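Local structure of rifin (Plasmodium falciparum, 7JZK) at residues Val61-Met72 / Gln108-Thr117; Leu35-Asn43 / Asn85-Leu95. The protein is probably a variant surface antigen of the malaria parasite; its V2 domain, described here, binds the LAIR1 ectodomain carried by antibody MGD21. All coordinates share one frame; numbering follows the deposited sequence.

Contact 1: residues Val61-Met72 / Gln108-Thr117; sequences VTTIASAIDTQM and QKDAITGAVT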
loop_
_atom_site.group_PDB
_atom_site.type_symbol
_atom_site.label_atom_id
_atom_site.label_comp_id
_atom_site.label_asym_id
_atom_site.label_seq_id
_atom_site.Cartn_x
_atom_site.Cartn_y
_atom_site.Cartn_z
ATOM N N VAL B 61 7.603 15.268 -10.036
ATOM C CA VAL B 61 6.519 14.306 -9.868
ATOM C C VAL B 61 7.063 12.890 -9.688
ATOM O O VAL B 61 6.555 12.114 -8.870
ATOM C CB VAL B 61 5.561 14.385 -11.064
ATOM C CG1 VAL B 61 4.712 13.135 -11.103
ATOM C CG2 VAL B 61 4.730 15.673 -11.015
ATOM N N THR B 62 8.102 12.529 -10.439
ATOM C CA THR B 62 8.588 11.153 -10.411
ATOM C C THR B 62 9.176 10.791 -9.056
ATOM O O THR B 62 8.908 9.710 -8.516
ATOM C CB THR B 62 9.627 10.943 -11.508
ATOM O OG1 THR B 62 8.996 11.106 -12.781
ATOM C CG2 THR B 62 10.236 9.539 -11.424
ATOM N N THR B 63 9.995 11.673 -8.494
ATOM C CA THR B 63 10.650 11.336 -7.238
ATOM C C THR B 63 9.640 11.236 -6.104
ATOM O O THR B 63 9.667 10.287 -5.308
ATOM C CB THR B 63 11.713 12.387 -6.928
ATOM O OG1 THR B 63 12.683 12.391 -7.983
ATOM C CG2 THR B 63 12.390 12.130 -5.570
ATOM N N ILE B 64 8.721 12.191 -6.034
ATOM C CA ILE B 64 7.739 12.162 -4.967
ATOM C C ILE B 64 6.823 10.957 -5.110
ATOM O O ILE B 64 6.506 10.289 -4.123
ATOM C CB ILE B 64 6.956 13.476 -4.943
ATOM C CG1 ILE B 64 5.751 13.336 -4.040
ATOM C CG2 ILE B 64 6.481 13.813 -6.302
ATOM C CD1 ILE B 64 4.936 14.559 -4.041
ATOM N N ALA B 65 6.379 10.661 -6.335
ATOM C CA ALA B 65 5.485 9.528 -6.526
ATOM C C ALA B 65 6.180 8.227 -6.151
ATOM O O ALA B 65 5.586 7.360 -5.504
ATOM C CB ALA B 65 4.981 9.498 -7.968
ATOM N N SER B 66 7.460 8.094 -6.488
ATOM C CA SER B 66 8.153 6.871 -6.122
ATOM C C SER B 66 8.316 6.768 -4.610
ATOM O O SER B 66 8.155 5.687 -4.040
ATOM C CB SER B 66 9.501 6.804 -6.851
ATOM O OG SER B 66 10.456 5.978 -6.196
ATOM N N ALA B 67 8.598 7.879 -3.933
ATOM C CA ALA B 67 8.736 7.839 -2.477
ATOM C C ALA B 67 7.405 7.532 -1.794
ATOM O O ALA B 67 7.361 6.787 -0.805
ATOM C CB ALA B 67 9.303 9.172 -1.967
ATOM N N ILE B 68 6.311 8.093 -2.308
ATOM C CA ILE B 68 5.009 7.833 -1.724
ATOM C C ILE B 68 4.620 6.377 -1.954
ATOM O O ILE B 68 4.104 5.719 -1.050
ATOM C CB ILE B 68 3.968 8.822 -2.281
ATOM C CG1 ILE B 68 4.212 10.245 -1.724
ATOM C CG2 ILE B 68 2.545 8.336 -1.966
ATOM C CD1 ILE B 68 3.309 11.322 -2.311
ATOM N N ASP B 69 4.916 5.843 -3.145
ATOM C CA ASP B 69 4.648 4.439 -3.447
ATOM C C ASP B 69 5.409 3.532 -2.508
ATOM O O ASP B 69 4.851 2.606 -1.927
ATOM C CB ASP B 69 5.035 4.118 -4.899
ATOM C CG ASP B 69 4.971 2.618 -5.220
ATOM O OD1 ASP B 69 5.940 1.885 -4.915
ATOM O OD2 ASP B 69 3.989 2.141 -5.820
ATOM N N THR B 70 6.682 3.800 -2.319
ATOM C CA THR B 70 7.489 2.950 -1.459
ATOM C C THR B 70 6.959 2.992 -0.028
ATOM O O THR B 70 6.799 1.946 0.622
ATOM C CB THR B 70 8.950 3.438 -1.528
ATOM O OG1 THR B 70 9.383 3.424 -2.897
ATOM C CG2 THR B 70 9.859 2.515 -0.757
ATOM N N GLN B 71 6.568 4.166 0.444
ATOM C CA GLN B 71 6.022 4.314 1.816
ATOM C C GLN B 71 4.671 3.603 1.938
ATOM O O GLN B 71 4.461 2.939 2.944
ATOM C CB GLN B 71 5.939 5.794 2.180
ATOM C CG GLN B 71 5.566 6.074 3.622
ATOM C CD GLN B 71 6.008 7.460 4.011
ATOM O OE1 GLN B 71 7.176 7.812 3.900
ATOM N NE2 GLN B 71 5.068 8.260 4.472
ATOM N N MET B 72 3.802 3.749 0.936
ATOM C CA MET B 72 2.494 3.092 0.978
ATOM C C MET B 72 2.650 1.581 1.003
ATOM O O MET B 72 1.926 0.886 1.725
ATOM C CB MET B 72 1.636 3.516 -0.217
ATOM C CG MET B 72 0.220 2.944 -0.235
ATOM S SD MET B 72 -0.842 3.717 -1.491
ATOM C CE MET B 72 -1.061 5.300 -0.660
ATOM N N GLN B 108 -0.365 0.536 -8.269
ATOM C CA GLN B 108 -0.358 1.583 -7.257
ATOM C C GLN B 108 0.533 2.749 -7.663
ATOM O O GLN B 108 0.135 3.907 -7.572
ATOM C CB GLN B 108 0.105 0.960 -5.933
ATOM C CG GLN B 108 0.387 1.906 -4.780
ATOM C CD GLN B 108 0.773 1.158 -3.500
ATOM O OE1 GLN B 108 -0.075 0.678 -2.757
ATOM N NE2 GLN B 108 2.078 0.984 -3.295
ATOM N N LYS B 109 1.729 2.454 -8.160
ATOM C CA LYS B 109 2.679 3.493 -8.553
ATOM C C LYS B 109 2.080 4.408 -9.612
ATOM O O LYS B 109 2.223 5.621 -9.542
ATOM C CB LYS B 109 3.965 2.839 -9.091
ATOM C CG LYS B 109 5.260 3.642 -8.993
ATOM C CD LYS B 109 6.452 2.721 -9.247
ATOM C CE LYS B 109 7.791 3.410 -9.049
ATOM N NZ LYS B 109 8.913 2.475 -9.354
ATOM N N ASP B 110 1.385 3.843 -10.587
ATOM C CA ASP B 110 0.771 4.625 -11.657
ATOM C C ASP B 110 -0.353 5.516 -11.141
ATOM O O ASP B 110 -0.428 6.692 -11.492
ATOM C CB ASP B 110 0.298 3.660 -12.758
ATOM C CG ASP B 110 1.473 2.856 -13.338
ATOM O OD1 ASP B 110 2.620 3.350 -13.245
ATOM O OD2 ASP B 110 1.299 1.706 -13.796
ATOM N N ALA B 111 -1.217 4.995 -10.282
ATOM C CA ALA B 111 -2.295 5.817 -9.733
ATOM C C ALA B 111 -1.723 6.943 -8.867
ATOM O O ALA B 111 -2.179 8.084 -8.924
ATOM C CB ALA B 111 -3.270 4.932 -8.935
ATOM N N ILE B 112 -0.673 6.650 -8.107
ATOM C CA ILE B 112 -0.050 7.676 -7.299
ATOM C C ILE B 112 0.541 8.747 -8.199
ATOM O O ILE B 112 0.448 9.931 -7.902
ATOM C CB ILE B 112 1.015 7.057 -6.383
ATOM C CG1 ILE B 112 0.342 6.101 -5.419
ATOM C CG2 ILE B 112 1.817 8.168 -5.633
ATOM C CD1 ILE B 112 1.303 5.222 -4.683
ATOM N N THR B 113 1.168 8.338 -9.303
ATOM C CA THR B 113 1.767 9.267 -10.254
ATOM C C THR B 113 0.707 10.195 -10.817
ATOM O O THR B 113 0.879 11.412 -10.823
ATOM C CB THR B 113 2.470 8.470 -11.370
ATOM O OG1 THR B 113 3.564 7.721 -10.810
ATOM C CG2 THR B 113 2.981 9.365 -12.498
ATOM N N GLY B 114 -0.430 9.651 -11.225
ATOM C CA GLY B 114 -1.486 10.519 -11.717
ATOM C C GLY B 114 -1.982 11.478 -10.651
ATOM O O GLY B 114 -2.215 12.664 -10.924
ATOM N N ALA B 115 -2.098 10.994 -9.411
ATOM C CA ALA B 115 -2.567 11.863 -8.339
ATOM C C ALA B 115 -1.578 12.998 -8.090
ATOM O O ALA B 115 -1.956 14.176 -8.037
ATOM C CB ALA B 115 -2.790 11.048 -7.065
ATOM N N VAL B 116 -0.292 12.663 -7.995
ATOM C CA VAL B 116 0.726 13.668 -7.738
ATOM C C VAL B 116 0.769 14.667 -8.871
ATOM O O VAL B 116 0.973 15.868 -8.652
ATOM C CB VAL B 116 2.079 12.970 -7.550
ATOM C CG1 VAL B 116 3.211 13.957 -7.680
ATOM C CG2 VAL B 116 2.115 12.272 -6.224
ATOM N N THR B 117 0.506 14.203 -10.093
ATOM C CA THR B 117 0.472 15.114 -11.225
ATOM C C THR B 117 -0.611 16.155 -11.015
ATOM O O THR B 117 -0.360 17.366 -11.112
ATOM C CB THR B 117 0.228 14.341 -12.521
ATOM O OG1 THR B 117 1.348 13.484 -12.806
ATOM C CG2 THR B 117 0.005 15.313 -13.676
#
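Val116 and Ile112, one turn apart on helix 108-117, enter successive holes of helix 61-72 as knobs. Val116 sits among Val61, Ile64, Ala65 and Ile68. Its CG1 meets Ile64 CG2 tip to tip at 3.6 Å and also touches Val61 CG1, while its CG2 faces Ile68 CD1. Ile112 fills the next hole, made by Ala65, Ile68, Asp69 and Met72, and uses both branches. CG2, anti to the backbone N, lies 3.7 Å from Ile68 CG2, and the other branch carries CD1 across to Asp69 CA, also at 3.7 Å. Between the two knobs the small Ala65 lets the backbones approach: its CA is 5.3 Å from Thr113 CA, and its CB rests against Thr113 OG1. That hydroxyl donates back to Lys109 O, from the opposite face of the carbonyl to Thr113 N, its polar need met within its own helix.

Polar contacts lie at one end. Gln108 NE2 gives Asp69 OD2 a weak, long bond of 3.4 Å that is nonetheless nearly straight (166°), with amide and carboxylate planes steeply inclined. The stronger partners of this amide are Thr73 OG1 for NE2 and Arg92 NE for OE1. Met72 SD packs 3.4 Å from Gln108 OE1 and also lies near Ile112 CD1.

The two segments cross obliquely, their directions 133° apart and their axes 8.9 Å at closest approach. This is knobs-into-holes packing of two helices in the largely helical RIFIN V2 domain; at its polar end Gln108 also packs on Tyr45 of the LAIR1 chain.

Contact 2: residues Leu35-Asn43 / Asn85-Leu95; sequences LKRYFHIDN and NQAFCDVRKTL
The backbone carbonyl of His40, just past the end of helix 35-39, receives the hydrogen bond that crosses this contact: Asn85 ND2 donates to His40 O at 2.7 Å, almost straight (171°) and within the plane of the Asn85 amide. Beside it, the CD1 methyl of Ile41 lies over one face of the Phe88 ring in a CH-pi contact, 3.9 Å from the centroid and 24° off the normal. The same methyl touches Asn85 ND2. Phe39 O lies 3.4 Å from Phe88 CA in a CA-H...O contact, while the Phe39 ring touches Phe88 CE1 and Val91 CG1. The two methyls of Val91 divide their work: CG1 touches the Phe39 and Tyr38 rings, whereas CG2 faces Tyr38 O. His40 lays its CB against Ala87 CB at 3.7 Å. At the end of helix 86-94 the Tyr38 OH approaches Thr94 CG2 and, just beyond the helix, Leu95 CD2 at 3.5 Å.

Behind this shell, Asn85 is the N-cap of helix 86-94. Its OD1 accepts from Phe88 N at 3.1 Å, the donor lying above the carbonyl plane. With OD1 accepting and ND2 donating, both ends of the amide are engaged, which should fix its rotation. CG stands anti to the backbone N (chi1 -168°), where the amide serves cap and crossing bond together. His40 leaves its helix with positive phi, a turn consistent with Ile41 CD1 reaching the Phe88 ring. Tyr38 CD1 covers one face of the Phe39 ring.

Helix 86-94 carries LAIR1-binding surface: Gln86 and Arg92 hydrogen-bond to Tyr43 of the LAIR1 chain, and Arg92 makes a cation-pi contact with its Tyr45. The Cys76-Cys89 disulfide ties this helix to the chain after helix 61-75, Phe88 packs on Met72 and Ser75 of that helix, Tyr38 and Leu95 touch helix 108-126, and Ile41 leads into strand 43-44.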
loop_
_atom_site.group_PDB
_atom_site.type_symbol
_atom_site.label_atom_id
_atom_site.label_comp_id
_atom_site.label_asym_id
_atom_site.label_seq_id
_atom_site.Cartn_x
_atom_site.Cartn_y
_atom_site.Cartn_z
ATOM N N LEU B 35 0.031 17.524 -0.492
ATOM C CA LEU B 35 0.335 16.132 -0.165
ATOM C C LEU B 35 -0.232 15.734 1.185
ATOM O O LEU B 35 -0.768 14.628 1.345
ATOM C CB LEU B 35 1.838 15.940 -0.129
ATOM C CG LEU B 35 2.510 16.219 -1.449
ATOM C CD1 LEU B 35 3.989 16.098 -1.185
ATOM C CD2 LEU B 35 1.999 15.215 -2.453
ATOM N N LYS B 36 -0.179 16.649 2.151
ATOM C CA LYS B 36 -0.702 16.373 3.478
ATOM C C LYS B 36 -2.214 16.218 3.446
ATOM O O LYS B 36 -2.773 15.308 4.052
ATOM C CB LYS B 36 -0.310 17.520 4.418
ATOM C CG LYS B 36 0.020 17.136 5.861
ATOM C CD LYS B 36 0.070 18.336 6.811
ATOM C CE LYS B 36 1.184 19.272 6.442
ATOM N NZ LYS B 36 2.379 18.533 5.963
ATOM N N ARG B 37 -2.893 17.107 2.741
ATOM C CA ARG B 37 -4.345 17.079 2.675
ATOM C C ARG B 37 -4.856 15.929 1.815
ATOM O O ARG B 37 -5.981 15.462 2.027
ATOM C CB ARG B 37 -4.846 18.449 2.202
ATOM C CG ARG B 37 -4.574 19.572 3.251
ATOM C CD ARG B 37 -4.798 20.992 2.718
ATOM N NE ARG B 37 -6.155 21.222 2.218
ATOM C CZ ARG B 37 -6.458 22.049 1.215
ATOM N NH1 ARG B 37 -7.727 22.191 0.840
ATOM N NH2 ARG B 37 -5.498 22.722 0.569
ATOM N N TYR B 38 -4.073 15.466 0.832
ATOM C CA TYR B 38 -4.576 14.404 -0.032
ATOM C C TYR B 38 -4.170 13.022 0.449
ATOM O O TYR B 38 -4.954 12.081 0.337
ATOM C CB TYR B 38 -4.070 14.588 -1.466
ATOM C CG TYR B 38 -4.769 13.717 -2.484
ATOM C CD1 TYR B 38 -4.387 12.396 -2.684
ATOM C CD2 TYR B 38 -5.815 14.214 -3.239
ATOM C CE1 TYR B 38 -5.031 11.593 -3.606
ATOM C CE2 TYR B 38 -6.461 13.436 -4.163
ATOM C CZ TYR B 38 -6.070 12.122 -4.345
ATOM O OH TYR B 38 -6.713 11.334 -5.274
ATOM N N PHE B 39 -2.961 12.878 0.982
ATOM C CA PHE B 39 -2.471 11.592 1.457
ATOM C C PHE B 39 -2.484 11.474 2.973
ATOM O O PHE B 39 -2.285 10.373 3.485
ATOM C CB PHE B 39 -1.046 11.341 0.966
ATOM C CG PHE B 39 -0.938 11.169 -0.510
ATOM C CD1 PHE B 39 -1.185 9.947 -1.103
ATOM C CD2 PHE B 39 -0.567 12.241 -1.312
ATOM C CE1 PHE B 39 -1.082 9.796 -2.483
ATOM C CE2 PHE B 39 -0.454 12.096 -2.689
ATOM C CZ PHE B 39 -0.715 10.873 -3.274
ATOM N N HIS B 40 -2.772 12.551 3.700
ATOM C CA HIS B 40 -2.867 12.477 5.154
ATOM C C HIS B 40 -1.571 11.939 5.729
ATOM O O HIS B 40 -1.555 11.217 6.719
ATOM C CB HIS B 40 -4.088 11.648 5.567
ATOM C CG HIS B 40 -5.240 11.822 4.619
ATOM N ND1 HIS B 40 -5.973 12.994 4.550
ATOM C CD2 HIS B 40 -5.730 11.009 3.646
ATOM C CE1 HIS B 40 -6.895 12.871 3.609
ATOM N NE2 HIS B 40 -6.766 11.681 3.041
ATOM N N ILE B 41 -0.487 12.429 5.136
ATOM C CA ILE B 41 0.882 12.066 5.579
ATOM C C ILE B 41 1.628 13.342 5.989
ATOM O O ILE B 41 1.301 14.393 5.473
ATOM C CB ILE B 41 1.584 11.281 4.452
ATOM C CG1 ILE B 41 2.442 10.145 5.000
ATOM C CG2 ILE B 41 2.358 12.183 3.505
ATOM C CD1 ILE B 41 1.656 9.115 5.758
ATOM N N ASP B 42 2.530 13.243 6.959
ATOM C CA ASP B 42 3.327 14.396 7.437
ATOM C C ASP B 42 4.806 14.138 7.174
ATOM O O ASP B 42 5.598 15.080 7.263
ATOM C CB ASP B 42 3.114 14.580 8.930
ATOM C CG ASP B 42 1.683 14.934 9.269
ATOM O OD1 ASP B 42 1.342 16.126 9.180
ATOM O OD2 ASP B 42 0.922 14.012 9.604
ATOM N N ASN B 43 5.157 12.903 6.859
ATOM C CA ASN B 43 6.575 12.539 6.678
ATOM C C ASN B 43 6.724 11.720 5.403
ATOM O O ASN B 43 5.796 11.000 5.077
ATOM C CB ASN B 43 7.091 11.770 7.891
ATOM C CG ASN B 43 6.935 12.525 9.192
ATOM O OD1 ASN B 43 7.582 13.544 9.404
ATOM N ND2 ASN B 43 6.083 12.030 10.073
ATOM N N ASN B 85 -1.680 5.019 10.897
ATOM C CA ASN B 85 -2.239 5.939 9.869
ATOM C C ASN B 85 -3.130 5.231 8.843
ATOM O O ASN B 85 -2.633 4.917 7.776
ATOM C CB ASN B 85 -1.181 6.842 9.231
ATOM C CG ASN B 85 -1.729 7.982 8.402
ATOM O OD1 ASN B 85 -2.902 8.019 8.058
ATOM N ND2 ASN B 85 -0.868 8.922 8.067
ATOM N N GLN B 86 -4.365 4.932 9.187
ATOM C CA GLN B 86 -5.333 4.321 8.255
ATOM C C GLN B 86 -5.683 5.243 7.079
ATOM O O GLN B 86 -5.896 4.719 6.000
ATOM C CB GLN B 86 -6.538 3.851 9.061
ATOM C CG GLN B 86 -6.173 2.848 10.140
ATOM C CD GLN B 86 -6.410 1.433 9.681
ATOM O OE1 GLN B 86 -7.267 1.171 8.845
ATOM N NE2 GLN B 86 -5.657 0.502 10.242
ATOM N N ALA B 87 -5.773 6.543 7.278
ATOM C CA ALA B 87 -6.197 7.484 6.223
ATOM C C ALA B 87 -5.269 7.434 5.015
ATOM O O ALA B 87 -5.757 7.580 3.896
ATOM C CB ALA B 87 -6.264 8.859 6.792
ATOM N N PHE B 88 -3.979 7.295 5.252
ATOM C CA PHE B 88 -3.007 7.145 4.167
ATOM C C PHE B 88 -3.283 5.888 3.352
ATOM O O PHE B 88 -3.371 5.940 2.129
ATOM C CB PHE B 88 -1.588 7.104 4.758
ATOM C CG PHE B 88 -0.488 6.931 3.746
ATOM C CD1 PHE B 88 -0.505 7.625 2.545
ATOM C CD2 PHE B 88 0.590 6.112 4.019
ATOM C CE1 PHE B 88 0.547 7.488 1.624
ATOM C CE2 PHE B 88 1.635 5.962 3.095
ATOM C CZ PHE B 88 1.605 6.648 1.898
ATOM N N CYS B 89 -3.505 4.763 4.022
ATOM C CA CYS B 89 -3.798 3.525 3.312
ATOM C C CYS B 89 -5.153 3.601 2.617
ATOM O O CYS B 89 -5.300 3.105 1.499
ATOM C CB CYS B 89 -3.746 2.368 4.317
ATOM S SG CYS B 89 -2.201 2.397 5.272
ATOM N N ASP B 90 -6.090 4.343 3.193
ATOM C CA ASP B 90 -7.437 4.516 2.651
ATOM C C ASP B 90 -7.411 5.141 1.258
ATOM O O ASP B 90 -8.357 4.948 0.485
ATOM C CB ASP B 90 -8.259 5.382 3.635
ATOM C CG ASP B 90 -9.715 5.606 3.192
ATOM O OD1 ASP B 90 -10.013 6.678 2.618
ATOM O OD2 ASP B 90 -10.567 4.710 3.414
ATOM N N VAL B 91 -6.325 5.842 0.907
ATOM C CA VAL B 91 -6.174 6.434 -0.421
ATOM C C VAL B 91 -6.206 5.373 -1.511
ATOM O O VAL B 91 -6.633 5.646 -2.641
ATOM C CB VAL B 91 -4.879 7.263 -0.483
ATOM C CG1 VAL B 91 -4.656 7.852 -1.892
ATOM C CG2 VAL B 91 -4.950 8.365 0.533
ATOM N N ARG B 92 -5.797 4.144 -1.191
ATOM C CA ARG B 92 -5.896 3.062 -2.170
ATOM C C ARG B 92 -7.327 2.883 -2.654
ATOM O O ARG B 92 -7.551 2.448 -3.790
ATOM C CB ARG B 92 -5.372 1.765 -1.565
ATOM C CG ARG B 92 -3.884 1.657 -1.612
ATOM C CD ARG B 92 -3.461 0.452 -0.848
ATOM N NE ARG B 92 -2.036 0.212 -0.974
ATOM C CZ ARG B 92 -1.400 -0.694 -0.254
ATOM N NH1 ARG B 92 -2.086 -1.404 0.624
ATOM N NH2 ARG B 92 -0.097 -0.885 -0.404
ATOM N N LYS B 93 -8.307 3.178 -1.797
ATOM C CA LYS B 93 -9.694 3.078 -2.221
ATOM C C LYS B 93 -10.075 4.234 -3.126
ATOM O O LYS B 93 -10.774 4.037 -4.125
ATOM C CB LYS B 93 -10.602 3.020 -0.991
ATOM C CG LYS B 93 -12.086 3.258 -1.240
ATOM C CD LYS B 93 -12.508 4.743 -1.065
ATOM C CE LYS B 93 -11.869 5.360 0.197
ATOM N NZ LYS B 93 -11.816 6.865 0.307
ATOM N N THR B 94 -9.528 5.413 -2.866
ATOM C CA THR B 94 -9.793 6.550 -3.728
ATOM C C THR B 94 -9.222 6.313 -5.122
ATOM O O THR B 94 -9.891 6.555 -6.127
ATOM C CB THR B 94 -9.187 7.802 -3.095
ATOM O OG1 THR B 94 -9.645 7.914 -1.736
ATOM C CG2 THR B 94 -9.591 9.043 -3.873
ATOM N N LEU B 95 -7.997 5.808 -5.205
ATOM C CA LEU B 95 -7.359 5.589 -6.498
ATOM C C LEU B 95 -7.739 4.266 -7.147
ATOM O O LEU B 95 -7.017 3.837 -8.052
ATOM C CB LEU B 95 -5.832 5.679 -6.356
ATOM C CG LEU B 95 -5.329 6.998 -5.748
ATOM C CD1 LEU B 95 -3.812 7.061 -5.661
ATOM C CD2 LEU B 95 -5.876 8.152 -6.564
#

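How the contacts relate
From the N terminus the chain runs along helix 13-39 to residues 35-43, passes the small hairpin of strands 43-44 and 47-48 and helix 49-55, and enters 61-72. Contact 2 closes the loop that ends at 85-95, and contact 1 the one from 61-72 to 108-117. Since the segments alternate along the sequence, the two closures cross rather than nest. Their centres are 12 Å apart, and they meet directly through Gln108 and Arg92 and where Gln71 NE2 probably donates to Asn43 O. Helix 61-75 thus packs on 108-126 in contact 1 and on 13-39 through Ile64 and Leu35, and Met72 on Phe88 joins it to 86-94.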